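Local coordinates for okadaic acid binding protein 2-alpha (PDB 4WRI), which binds the polyether toxin okadaic acid and is implicated in accumulation of this cytotoxin in the sponge Halichondria okadai, at residues A[15-20]-A[171-176]; A[19-24]-A[84-89]. One frame throughout, in Å; residues are numbered along the deposited sequence.

Interaction 1 (A[15-20]-A[171-176]); sequences RKMRTV and FFFTDQ
Lys16 crosses to the end of helix 169-174 and grips it with its amine. The tightly packed part lies along the lysine chain and the two phenylalanines. The Lys16 chain and the Phe172 side chain run antiparallel alongside each other. Lys16 CB sits 3.7 Å from Phe172 CZ, and Lys16 CD makes an off-centre CH-pi contact with the same ring. Val20 CG2 meets the ring edge, near its plane, at 3.6 Å from Phe172 CE2. Met17 CE comes in obliquely, 3.7 Å from Phe173 CD1. The Met17 sulfur stands obliquely beside the Phe173 ring, in a Met-aromatic contact. Phe173 also touches the bound okadaic acid, which puts this hydrophobic patch next to the toxin pocket. The contact joins helices 11-27 and 169-174, from near the two ends of the chain, in a mostly helical fold consistent with an EF-hand-like architecture. The other side is polar, and one water enters it, where partly exposed Asp175 lies. The Lys16 chain turns at chi3 (-64°), which places CE near the carbonyls where helix 169-174 stops. Lys16 NZ donates to Asp175 O at 2.7 Å and to Phe172 O at 2.8 Å. Lys16 NZ stands above the carbonyl plane of Phe172, 40° out of it. A positive charge at this carboxyl end would suit the helix dipole. Water 1 accepts from Lys16 NZ at 2.7 Å and bridges it to Asp175 OD2. That oxygen also receives the backbone N-H of Asn178. The carboxylate itself stays beyond salt-bridge range of the amine, with Lys16 NZ and Asp175 OD2 4.5 Å apart.

Interaction 2 (A[19-24]-A[84-89]); sequences TVFRPW and LTESQY
The Phe21 ring has the backbone of Glu86 over one face. This is a CH-pi contact, and Phe21 CE2 comes within 3.5 Å of Glu86 CA. Leu84 O sits at the edge of the Phe21 ring, near its plane, 3.5 Å from Phe21 CZ. Water 2 also lies at the edge, in plane. Phe21 CG is anti to the backbone N (chi1 -172°), on the side toward 84-89. The Tyr89 ring receives the edge of Trp24 on one face, with Trp24 CZ3 3.8 Å from Tyr89 CE1. The planes stand at 80°, an edge-to-face pair. Val20 O lies over the centre of the Trp24 ring, 3.7 Å above its plane. Phe21 and Tyr89 lie nearly parallel but offset, with little overlap, and Phe21 CD1 packs on Tyr89 CB at 3.4 Å. Together the three rings form an aromatic cluster. It joins helix 11-27 to the turn from strand 84-85 into helix 86-96. Trp24 also touches the bound okadaic acid. Strand 84-85 pairs antiparallel with strand 33-34, like the short paired strands between EF-hand loops. Thr85 is the N-cap of that helix, its OG1 accepting a weak bond from Gln88 N. Val20 CG1 comes to 3.4 Å from Tyr89 OH, and that hydroxyl is hydrogen-bonded to His71. On the partly exposed side, the Arg22 chain turns at chi2 (66°), and its end comes near Glu86. Arg22 NH2 donates to Glu86 OE2 in a salt bridge of 2.9 Å. The acceptor lies nearly in the guanidinium plane, while NH2 stands above the carboxylate plane. Water 2 links Arg22 NE to Glu86 OE2.

Both interactions start from helix 11-27 and share Thr19 and Val20. Their centres are about 12 Å apart. Interaction 1 uses the earlier turns and reaches 151 residues on to helix 169-174. Interaction 2 uses the later turns and reaches strand 84-85 and helix 86-96. Val20 bridges the two with separate methyls, CG2 for interaction 1 and CG1 for interaction 2. They also touch directly, with Phe173 CE1 4.1 Å from Tyr89 OH. The first helix thus ties the middle of the chain to its last helix. The side chains of Phe173 in interaction 1 and Trp24 in interaction 2 each come to about 4 Å from okadaic acid (nearest atoms), so both contacts border the toxin.

Interaction 1 (A[15-20]-A[171-176])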
ATOM      1  N   ARG A  15       0.012  -1.438 -14.013  1.00 12.66           N
ATOM      2  CA  ARG A  15      -0.303  -0.057 -13.740  1.00 11.51           C
ATOM      3  C   ARG A  15      -0.614   0.136 -12.266  1.00  9.86           C
ATOM      4  O   ARG A  15      -0.189   1.126 -11.671  1.00 11.00           O
ATOM      5  CB  ARG A  15      -1.512   0.370 -14.567  1.00 13.58           C
ATOM      6  CG  ARG A  15      -1.818   1.848 -14.483  1.00 14.95           C
ATOM      7  CD  ARG A  15      -3.011   2.194 -15.355  1.00 19.05           C
ATOM      8  NE  ARG A  15      -3.337   3.601 -15.259  1.00 18.32           N
ATOM      9  CZ  ARG A  15      -4.514   4.119 -15.604  1.00 18.31           C
ATOM     10  NH1 ARG A  15      -5.464   3.329 -16.080  1.00 23.96           N
ATOM     11  NH2 ARG A  15      -4.741   5.415 -15.468  1.00 22.03           N
ATOM     12  N   LYS A  16      -1.366  -0.788 -11.685  1.00 11.57           N
ATOM     13  CA  LYS A  16      -1.605  -0.704 -10.249  1.00 11.90           C
ATOM     14  C   LYS A  16      -0.268  -0.772  -9.474  1.00 11.22           C
ATOM     15  O   LYS A  16      -0.071   0.000  -8.506  1.00 10.47           O
ATOM     16  CB  LYS A  16      -2.581  -1.786  -9.783  1.00 11.39           C
ATOM     17  CG  LYS A  16      -4.019  -1.563 -10.239  1.00 11.49           C
ATOM     18  CD  LYS A  16      -4.977  -2.583  -9.628  1.00 11.35           C
ATOM     19  CE  LYS A  16      -4.706  -4.024 -10.070  1.00 11.64           C
ATOM     20  NZ  LYS A  16      -5.679  -4.975  -9.428  1.00 11.38           N
ATOM     21  N   MET A  17       0.657  -1.641  -9.876  1.00 11.98           N
ATOM     22  CA  MET A  17       1.917  -1.736  -9.142  1.00 10.76           C
ATOM     23  C   MET A  17       2.791  -0.502  -9.339  1.00 10.15           C
ATOM     24  O   MET A  17       3.488  -0.078  -8.404  1.00 10.92           O
ATOM     25  CB  MET A  17       2.667  -3.024  -9.466  1.00 10.40           C
ATOM     26  CG  MET A  17       1.928  -4.259  -9.022  1.00 11.41           C
ATOM     27  SD  MET A  17       1.483  -4.330  -7.253  1.00 11.92           S
ATOM     28  CE  MET A  17      -0.254  -3.855  -7.247  1.00 11.75           C
ATOM     29  N   ARG A  18       2.756   0.109 -10.518  1.00 10.07           N
ATOM     30  CA  ARG A  18       3.430   1.392 -10.705  1.00 12.38           C
ATOM     31  C   ARG A  18       2.821   2.437  -9.778  1.00 11.01           C
ATOM     32  O   ARG A  18       3.508   3.355  -9.323  1.00 11.83           O
ATOM     33  CB  ARG A  18       3.346   1.867 -12.161  1.00 12.56           C
ATOM     34  CG  ARG A  18       4.141   0.990 -13.127  1.00 12.21           C
ATOM     35  CD  ARG A  18       4.285   1.690 -14.483  1.00 13.57           C
ATOM     36  NE  ARG A  18       3.027   1.763 -15.228  1.00 17.06           N
ATOM     37  CZ  ARG A  18       2.510   0.766 -15.957  1.00 14.95           C
ATOM     38  NH1 ARG A  18       3.107  -0.420 -16.029  1.00 17.36           N
ATOM     39  NH2 ARG A  18       1.368   0.982 -16.604  1.00 18.79           N
ATOM     40  N   THR A  19       1.530   2.304  -9.487  1.00 10.40           N
ATOM     41  CA  THR A  19       0.850   3.250  -8.598  1.00 11.51           C
ATOM     42  C   THR A  19       1.339   3.072  -7.151  1.00 10.38           C
ATOM     43  O   THR A  19       1.437   4.029  -6.404  1.00 10.07           O
ATOM     44  CB  THR A  19      -0.679   3.085  -8.720  1.00 11.20           C
ATOM     45  OG1 THR A  19      -1.062   3.354 -10.086  1.00 11.96           O
ATOM     46  CG2 THR A  19      -1.437   4.030  -7.793  1.00 12.31           C
ATOM     47  N   VAL A  20       1.648   1.842  -6.766  1.00  9.44           N
ATOM     48  CA  VAL A  20       2.273   1.591  -5.472  1.00 11.23           C
ATOM     49  C   VAL A  20       3.664   2.215  -5.403  1.00  9.86           C
ATOM     50  O   VAL A  20       4.031   2.829  -4.404  1.00 10.81           O
ATOM     51  CB  VAL A  20       2.416   0.085  -5.232  1.00  9.53           C
ATOM     52  CG1 VAL A  20       3.173  -0.189  -3.935  1.00 11.12           C
ATOM     53  CG2 VAL A  20       1.045  -0.597  -5.204  1.00 11.94           C
ATOM     54  N   PHE A 171      -8.024  -7.028  -3.279  1.00 13.90           N
ATOM     55  CA  PHE A 171      -8.443  -6.871  -4.672  1.00 13.24           C
ATOM     56  C   PHE A 171      -7.422  -6.051  -5.449  1.00 12.39           C
ATOM     57  O   PHE A 171      -6.989  -6.417  -6.553  1.00 12.36           O
ATOM     58  CB  PHE A 171      -9.822  -6.207  -4.750  1.00 13.30           C
ATOM     59  CG  PHE A 171     -10.253  -5.839  -6.150  1.00 11.82           C
ATOM     60  CD1 PHE A 171      -9.820  -4.669  -6.756  1.00 11.71           C
ATOM     61  CD2 PHE A 171     -11.100  -6.683  -6.868  1.00 15.99           C
ATOM     62  CE1 PHE A 171     -10.217  -4.328  -8.043  1.00 15.89           C
ATOM     63  CE2 PHE A 171     -11.507  -6.337  -8.159  1.00 14.63           C
ATOM     64  CZ  PHE A 171     -11.057  -5.173  -8.743  1.00 15.33           C
ATOM     65  N   PHE A 172      -7.040  -4.913  -4.894  1.00 11.25           N
ATOM     66  CA  PHE A 172      -6.093  -4.033  -5.565  1.00 11.40           C
ATOM     67  C   PHE A 172      -4.787  -4.767  -5.892  1.00 12.30           C
ATOM     68  O   PHE A 172      -4.262  -4.647  -7.005  1.00 10.95           O
ATOM     69  CB  PHE A 172      -5.825  -2.790  -4.708  1.00 11.23           C
ATOM     70  CG  PHE A 172      -4.773  -1.912  -5.286  1.00 10.56           C
ATOM     71  CD1 PHE A 172      -5.098  -0.932  -6.194  1.00 11.25           C
ATOM     72  CD2 PHE A 172      -3.433  -2.100  -4.950  1.00  9.68           C
ATOM     73  CE1 PHE A 172      -4.107  -0.138  -6.768  1.00 10.49           C
ATOM     74  CE2 PHE A 172      -2.463  -1.324  -5.523  1.00 10.18           C
ATOM     75  CZ  PHE A 172      -2.786  -0.339  -6.431  1.00 10.22           C
ATOM     76  N   PHE A 173      -4.251  -5.512  -4.930  1.00 11.15           N
ATOM     77  CA  PHE A 173      -2.947  -6.146  -5.122  1.00 10.83           C
ATOM     78  C   PHE A 173      -2.984  -7.397  -5.983  1.00 13.51           C
ATOM     79  O   PHE A 173      -1.947  -7.826  -6.462  1.00 12.95           O
ATOM     80  CB  PHE A 173      -2.249  -6.443  -3.782  1.00 11.61           C
ATOM     81  CG  PHE A 173      -1.411  -5.297  -3.280  1.00 11.43           C
ATOM     82  CD1 PHE A 173      -0.122  -5.097  -3.768  1.00 12.35           C
ATOM     83  CD2 PHE A 173      -1.914  -4.422  -2.332  1.00 11.98           C
ATOM     84  CE1 PHE A 173       0.656  -4.031  -3.311  1.00 14.89           C
ATOM     85  CE2 PHE A 173      -1.144  -3.342  -1.883  1.00 13.40           C
ATOM     86  CZ  PHE A 173       0.133  -3.152  -2.382  1.00 12.88           C
ATOM     87  N   THR A 174      -4.162  -7.965  -6.227  1.00 12.30           N
ATOM     88  CA  THR A 174      -4.229  -9.256  -6.919  1.00 12.91           C
ATOM     89  C   THR A 174      -5.111  -9.311  -8.163  1.00 13.40           C
ATOM     90  O   THR A 174      -4.816 -10.094  -9.067  1.00 13.20           O
ATOM     91  CB  THR A 174      -4.665 -10.390  -5.988  1.00 12.87           C
ATOM     92  OG1 THR A 174      -6.006 -10.157  -5.542  1.00 15.54           O
ATOM     93  CG2 THR A 174      -3.721 -10.513  -4.777  1.00 16.26           C
ATOM     94  N   ASP A 175      -6.184  -8.530  -8.232  1.00 14.00           N
ATOM     95  CA  ASP A 175      -7.085  -8.638  -9.378  1.00 13.82           C
ATOM     96  C   ASP A 175      -6.397  -8.271 -10.697  1.00 13.59           C
ATOM     97  O   ASP A 175      -5.580  -7.359 -10.750  1.00 13.32           O
ATOM     98  CB  ASP A 175      -8.347  -7.784  -9.158  1.00 14.48           C
ATOM     99  CG  ASP A 175      -9.317  -7.906 -10.311  1.00 13.15           C
ATOM    100  OD1 ASP A 175     -10.077  -8.904 -10.300  1.00 19.88           O
ATOM    101  OD2 ASP A 175      -9.284  -7.064 -11.217  1.00 13.52           O
ATOM    102  N   GLN A 176      -6.738  -8.990 -11.764  1.00 13.30           N
ATOM    103  CA  GLN A 176      -6.080  -8.783 -13.047  1.00 13.91           C
ATOM    104  C   GLN A 176      -6.882  -7.975 -14.042  1.00 13.93           C
ATOM    105  O   GLN A 176      -6.329  -7.155 -14.758  1.00 15.10           O
ATOM    106  CB  GLN A 176      -5.740 -10.132 -13.683  1.00 15.94           C
ATOM    107  CG  GLN A 176      -4.748 -10.936 -12.883  1.00 15.98           C
ATOM    108  CD  GLN A 176      -3.425 -10.204 -12.730  1.00 16.88           C
ATOM    109  OE1 GLN A 176      -2.701  -9.992 -13.696  1.00 17.07           O
ATOM    110  NE2 GLN A 176      -3.120  -9.788 -11.519  1.00 14.53           N
TER
HETATM  111  O   HOH W   1      -7.981  -4.700 -10.778  1.00 13.82           O

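Interaction 2 (A[19-24]-A[84-89])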
ATOM      1  N   THR A  19       1.530   2.304  -9.487  1.00 10.40           N
ATOM      2  CA  THR A  19       0.850   3.250  -8.598  1.00 11.51           C
ATOM      3  C   THR A  19       1.339   3.072  -7.151  1.00 10.38           C
ATOM      4  O   THR A  19       1.437   4.029  -6.404  1.00 10.07           O
ATOM      5  CB  THR A  19      -0.679   3.085  -8.720  1.00 11.20           C
ATOM      6  OG1 THR A  19      -1.062   3.354 -10.086  1.00 11.96           O
ATOM      7  CG2 THR A  19      -1.437   4.030  -7.793  1.00 12.31           C
ATOM      8  N   VAL A  20       1.648   1.842  -6.766  1.00  9.44           N
ATOM      9  CA  VAL A  20       2.273   1.591  -5.472  1.00 11.23           C
ATOM     10  C   VAL A  20       3.664   2.215  -5.403  1.00  9.86           C
ATOM     11  O   VAL A  20       4.031   2.829  -4.404  1.00 10.81           O
ATOM     12  CB  VAL A  20       2.416   0.085  -5.232  1.00  9.53           C
ATOM     13  CG1 VAL A  20       3.173  -0.189  -3.935  1.00 11.12           C
ATOM     14  CG2 VAL A  20       1.045  -0.597  -5.204  1.00 11.94           C
ATOM     15  N   PHE A  21       4.456   2.041  -6.457  1.00  9.98           N
ATOM     16  CA  PHE A  21       5.869   2.413  -6.440  1.00  9.71           C
ATOM     17  C   PHE A  21       6.067   3.925  -6.545  1.00 11.79           C
ATOM     18  O   PHE A  21       7.026   4.476  -5.962  1.00 11.31           O
ATOM     19  CB  PHE A  21       6.589   1.703  -7.592  1.00 10.68           C
ATOM     20  CG  PHE A  21       8.091   1.850  -7.571  1.00  8.61           C
ATOM     21  CD1 PHE A  21       8.886   0.967  -6.848  1.00  9.59           C
ATOM     22  CD2 PHE A  21       8.710   2.867  -8.283  1.00  9.94           C
ATOM     23  CE1 PHE A  21      10.286   1.070  -6.863  1.00 10.98           C
ATOM     24  CE2 PHE A  21      10.126   2.979  -8.295  1.00 12.22           C
ATOM     25  CZ  PHE A  21      10.899   2.087  -7.586  1.00 10.48           C
ATOM     26  N   ARG A  22       5.190   4.594  -7.298  1.00 12.14           N
ATOM     27  CA  ARG A  22       5.404   6.011  -7.618  1.00 12.01           C
ATOM     28  C   ARG A  22       5.673   6.927  -6.410  1.00 12.61           C
ATOM     29  O   ARG A  22       6.640   7.684  -6.455  1.00 12.18           O
ATOM     30  CB  ARG A  22       4.281   6.563  -8.530  1.00 13.99           C
ATOM     31  CG  ARG A  22       4.480   8.040  -8.960  1.00 16.53           C
ATOM     32  CD  ARG A  22       5.691   8.238  -9.872  1.00 15.67           C
ATOM     33  NE  ARG A  22       5.852   7.161 -10.858  1.00 16.40           N
ATOM     34  CZ  ARG A  22       5.173   7.043 -11.999  1.00 17.12           C
ATOM     35  NH1 ARG A  22       4.264   7.953 -12.343  1.00 20.73           N
ATOM     36  NH2 ARG A  22       5.398   6.003 -12.804  1.00 19.72           N
ATOM     37  N   PRO A  23       4.862   6.834  -5.344  1.00 12.27           N
ATOM     38  CA  PRO A  23       5.138   7.737  -4.213  1.00 12.82           C
ATOM     39  C   PRO A  23       6.513   7.474  -3.584  1.00 13.89           C
ATOM     40  O   PRO A  23       7.162   8.426  -3.111  1.00 13.53           O
ATOM     41  CB  PRO A  23       4.006   7.437  -3.229  1.00 12.66           C
ATOM     42  CG  PRO A  23       2.910   6.828  -4.067  1.00 14.04           C
ATOM     43  CD  PRO A  23       3.614   6.066  -5.163  1.00 12.39           C
ATOM     44  N   TRP A  24       6.967   6.220  -3.585  1.00 11.15           N
ATOM     45  CA  TRP A  24       8.290   5.907  -3.063  1.00 11.13           C
ATOM     46  C   TRP A  24       9.360   6.504  -3.961  1.00 11.98           C
ATOM     47  O   TRP A  24      10.342   7.060  -3.491  1.00 12.72           O
ATOM     48  CB  TRP A  24       8.498   4.404  -2.971  1.00 11.33           C
ATOM     49  CG  TRP A  24       7.468   3.669  -2.158  1.00 10.11           C
ATOM     50  CD1 TRP A  24       6.681   4.166  -1.143  1.00 11.65           C
ATOM     51  CD2 TRP A  24       7.145   2.285  -2.276  1.00  9.86           C
ATOM     52  NE1 TRP A  24       5.889   3.160  -0.637  1.00 12.06           N
ATOM     53  CE2 TRP A  24       6.134   2.004  -1.332  1.00 11.34           C
ATOM     54  CE3 TRP A  24       7.584   1.259  -3.121  1.00 11.17           C
ATOM     55  CZ2 TRP A  24       5.576   0.729  -1.185  1.00 11.81           C
ATOM     56  CZ3 TRP A  24       7.026  -0.012  -2.958  1.00 11.78           C
ATOM     57  CH2 TRP A  24       6.030  -0.258  -2.021  1.00 11.93           C
ATOM     58  N   LEU A  84      16.593  -0.440  -6.537  1.00 11.91           N
ATOM     59  CA  LEU A  84      15.460  -1.186  -7.080  1.00 10.74           C
ATOM     60  C   LEU A  84      14.666  -0.287  -8.017  1.00 10.25           C
ATOM     61  O   LEU A  84      14.143   0.748  -7.608  1.00 12.08           O
ATOM     62  CB  LEU A  84      14.569  -1.679  -5.943  1.00 12.47           C
ATOM     63  CG  LEU A  84      13.316  -2.438  -6.366  1.00 10.30           C
ATOM     64  CD1 LEU A  84      13.675  -3.805  -6.957  1.00 12.28           C
ATOM     65  CD2 LEU A  84      12.415  -2.587  -5.144  1.00 12.02           C
ATOM     66  N   THR A  85      14.579  -0.672  -9.288  1.00 10.76           N
ATOM     67  CA  THR A  85      13.882   0.161 -10.262  1.00 10.87           C
ATOM     68  C   THR A  85      12.374  -0.068 -10.265  1.00 11.21           C
ATOM     69  O   THR A  85      11.906  -1.096  -9.795  1.00 11.12           O
ATOM     70  CB  THR A  85      14.393  -0.078 -11.698  1.00 10.18           C
ATOM     71  OG1 THR A  85      14.083  -1.422 -12.113  1.00 12.06           O
ATOM     72  CG2 THR A  85      15.898   0.161 -11.789  1.00 12.25           C
ATOM     73  N   GLU A  86      11.636   0.864 -10.859  1.00 10.34           N
ATOM     74  CA  GLU A  86      10.185   0.722 -10.951  1.00 11.79           C
ATOM     75  C   GLU A  86       9.761  -0.587 -11.622  1.00 11.22           C
ATOM     76  O   GLU A  86       8.931  -1.319 -11.091  1.00 11.39           O
ATOM     77  CB  GLU A  86       9.591   1.897 -11.718  1.00 11.23           C
ATOM     78  CG  GLU A  86       8.085   1.837 -11.903  1.00 12.65           C
ATOM     79  CD  GLU A  86       7.628   2.889 -12.878  1.00 15.73           C
ATOM     80  OE1 GLU A  86       7.325   2.551 -14.037  1.00 17.26           O
ATOM     81  OE2 GLU A  86       7.588   4.082 -12.501  1.00 18.13           O
ATOM     82  N   SER A  87      10.355  -0.907 -12.769  1.00 11.18           N
ATOM     83  CA  SER A  87       9.900  -2.098 -13.485  1.00 10.42           C
ATOM     84  C   SER A  87      10.258  -3.352 -12.720  1.00 11.55           C
ATOM     85  O   SER A  87       9.532  -4.360 -12.750  1.00 11.02           O
ATOM     86  CB  SER A  87      10.492  -2.126 -14.888  1.00 12.78           C
ATOM     87  OG  SER A  87      11.893  -2.295 -14.846  1.00 15.36           O
ATOM     88  N   GLN A  88      11.362  -3.292 -11.988  1.00 10.21           N
ATOM     89  CA  GLN A  88      11.759  -4.434 -11.182  1.00 10.73           C
ATOM     90  C   GLN A  88      10.796  -4.639 -10.012  1.00 10.24           C
ATOM     91  O   GLN A  88      10.455  -5.781  -9.680  1.00 10.74           O
ATOM     92  CB  GLN A  88      13.186  -4.283 -10.669  1.00 11.19           C
ATOM     93  CG  GLN A  88      13.731  -5.565 -10.074  1.00 11.38           C
ATOM     94  CD  GLN A  88      13.747  -6.679 -11.069  1.00 10.47           C
ATOM     95  OE1 GLN A  88      14.350  -6.553 -12.138  1.00 12.25           O
ATOM     96  NE2 GLN A  88      13.105  -7.789 -10.732  1.00 12.75           N
ATOM     97  N   TYR A  89      10.364  -3.551  -9.375  1.00 10.47           N
ATOM     98  CA  TYR A  89       9.402  -3.710  -8.312  1.00  9.91           C
ATOM     99  C   TYR A  89       8.156  -4.399  -8.843  1.00  9.56           C
ATOM    100  O   TYR A  89       7.604  -5.276  -8.179  1.00 10.80           O
ATOM    101  CB  TYR A  89       9.016  -2.361  -7.692  1.00 10.77           C
ATOM    102  CG  TYR A  89       7.854  -2.549  -6.735  1.00 10.93           C
ATOM    103  CD1 TYR A  89       8.032  -3.166  -5.492  1.00 11.65           C
ATOM    104  CD2 TYR A  89       6.554  -2.183  -7.104  1.00  9.72           C
ATOM    105  CE1 TYR A  89       6.944  -3.402  -4.641  1.00 11.77           C
ATOM    106  CE2 TYR A  89       5.469  -2.405  -6.259  1.00 11.04           C
ATOM    107  CZ  TYR A  89       5.677  -3.021  -5.034  1.00 10.80           C
ATOM    108  OH  TYR A  89       4.612  -3.263  -4.208  1.00 12.70           O
TER
HETATM  109  O   HOH W   2       7.930   5.444 -10.214  1.00 18.06           O